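Local atomic coordinates of tetratricopeptide TPR_2 repeat protein (Thermobaculum terrenum, PDB entry 5DJS), a protein that joins tetratricopeptide repeats to a glycosyltransferase family 41 domain of GT-B type and holds uridine-5'-diphosphate in a pocket of that domain. Residues G116-V119 / A120-S124. The protein carries 1 engineered substitution. Numbering follows the deposited sequence.
Sequences GLYV and ALHYS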
loop_
_atom_site.group_PDB
_atom_site.type_symbol
_atom_site.label_atom_id
_atom_site.label_comp_id
_atom_site.label_asym_id
_atom_site.label_seq_id
_atom_site.Cartn_x
_atom_site.Cartn_y
_atom_site.Cartn_z
ATOM N N GLY A 116 9.575 4.703 -7.142
ATOM C CA GLY A 116 10.004 3.624 -6.259
ATOM C C GLY A 116 10.913 4.131 -5.163
ATOM O O GLY A 116 10.731 3.794 -3.992
ATOM N N LEU A 117 11.878 4.963 -5.552
ATOM C CA LEU A 117 12.780 5.618 -4.604
ATOM C C LEU A 117 11.991 6.476 -3.613
ATOM O O LEU A 117 12.157 6.322 -2.402
ATOM C CB LEU A 117 13.829 6.453 -5.352
ATOM C CG LEU A 117 14.835 7.249 -4.520
ATOM C CD1 LEU A 117 15.672 6.337 -3.639
ATOM C CD2 LEU A 117 15.725 8.068 -5.433
ATOM N N TYR A 118 11.123 7.351 -4.121
ATOM C CA TYR A 118 10.226 8.162 -3.265
ATOM C C TYR A 118 9.452 7.323 -2.247
ATOM O O TYR A 118 9.446 7.649 -1.057
ATOM C CB TYR A 118 9.239 8.960 -4.121
ATOM C CG TYR A 118 8.219 9.785 -3.355
ATOM C CD1 TYR A 118 8.596 10.595 -2.281
ATOM C CD2 TYR A 118 6.871 9.788 -3.740
ATOM C CE1 TYR A 118 7.652 11.359 -1.597
ATOM C CE2 TYR A 118 5.929 10.551 -3.071
ATOM C CZ TYR A 118 6.316 11.332 -2.004
ATOM O OH TYR A 118 5.374 12.101 -1.361
ATOM N N VAL A 119 8.818 6.251 -2.725
ATOM C CA VAL A 119 8.126 5.293 -1.857
ATOM C C VAL A 119 9.078 4.693 -0.824
ATOM O O VAL A 119 8.794 4.715 0.371
ATOM C CB VAL A 119 7.493 4.152 -2.681
ATOM C CG1 VAL A 119 7.059 2.984 -1.799
ATOM C CG2 VAL A 119 6.315 4.690 -3.470
ATOM N N ALA A 120 10.209 4.177 -1.305
ATOM C CA ALA A 120 11.191 3.480 -0.470
ATOM C C ALA A 120 11.656 4.295 0.732
ATOM O O ALA A 120 11.864 3.735 1.810
ATOM C CB ALA A 120 12.391 3.061 -1.303
ATOM N N LEU A 121 11.810 5.609 0.548
ATOM C CA LEU A 121 12.229 6.517 1.628
ATOM C C LEU A 121 11.318 6.471 2.868
ATOM O O LEU A 121 11.767 6.729 3.978
ATOM C CB LEU A 121 12.347 7.965 1.105
ATOM C CG LEU A 121 13.715 8.451 0.604
ATOM C CD1 LEU A 121 14.367 7.505 -0.385
ATOM C CD2 LEU A 121 13.587 9.843 -0.002
ATOM N N HIS A 122 10.049 6.132 2.685
ATOM C CA HIS A 122 9.094 6.087 3.806
ATOM C C HIS A 122 9.349 4.929 4.780
ATOM O O HIS A 122 8.948 5.004 5.947
ATOM C CB HIS A 122 7.655 6.071 3.281
ATOM C CG HIS A 122 7.302 7.302 2.503
ATOM N ND1 HIS A 122 6.816 8.443 3.103
ATOM C CD2 HIS A 122 7.413 7.587 1.186
ATOM C CE1 HIS A 122 6.623 9.371 2.185
ATOM N NE2 HIS A 122 6.977 8.877 1.012
ATOM N N TYR A 123 10.051 3.893 4.307
ATOM C CA TYR A 123 10.465 2.763 5.140
ATOM C C TYR A 123 11.727 3.008 5.951
ATOM O O TYR A 123 12.148 2.113 6.672
ATOM C CB TYR A 123 10.713 1.537 4.278
ATOM C CG TYR A 123 9.544 1.141 3.427
ATOM C CD1 TYR A 123 8.312 0.817 4.002
ATOM C CD2 TYR A 123 9.657 1.086 2.047
ATOM C CE1 TYR A 123 7.231 0.448 3.217
ATOM C CE2 TYR A 123 8.583 0.720 1.257
ATOM C CZ TYR A 123 7.372 0.407 1.849
ATOM O OH TYR A 123 6.307 0.040 1.063
ATOM N N SER A 124 12.333 4.195 5.849
ATOM C CA SER A 124 13.594 4.487 6.540
ATOM C C SER A 124 13.522 5.782 7.334
ATOM O O SER A 124 13.087 6.813 6.814
ATOM C CB SER A 124 14.713 4.591 5.522
ATOM O OG SER A 124 15.877 5.126 6.119
#
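The imidazole of H122 turns its edge to one face of the Y118 ring, an i to i+4 edge-to-face (T-shaped) pair with planes at 71° and centroids 5.2 Å apart. NE2 of H122 makes the closest approach over that face, 3.7 Å from CE1 of Y118, while CZ of Y118 and V119 O sit at the histidine's edge. H247 also meets the Y118 ring edge-to-face, and Y419 meets the Y123 ring with planes nearly parallel. H122 has CG beside its own backbone N (chi1 -62°), which swings the ring back along the chain; Y118, with CG opposite its backbone N and beside the carbonyl carbon, leans forward to meet it. The same i to i+4 spacing recurs in the two flanking pairs: CD1 of L117 meets CD1 of L121 at 3.7 Å, the two side chains crossing at a slant, and V119 lies alongside Y123, its CG1 4.1 Å from CE2 of the tyrosine ring.

The backbone bonds under these pairs change spacing along the chain. A120 N to G116 O (2.8 Å) and L121 N to L117 O (3.1 Å) are i+4 bonds, whereas H122 N reaches only three residues back, to V119 O at 3.0 Å, standing 43° out of the carbonyl plane. The i+3 spacing continues in Y123 N to A120 O and S124 N to L121 O.

The side chain of Y123 lies about 8 Å from the bound uridine-5'-diphosphate, and its hydroxyl is hydrogen-bonded to R338, which lines that ligand's pocket; the hydroxyl of Y118 bonds to the carbonyl of T273. L117 packs against helices 93-106 and 129-143, A120 touches helices 77-89 and 93-106, and H122 rests on R132 of helix 129-143.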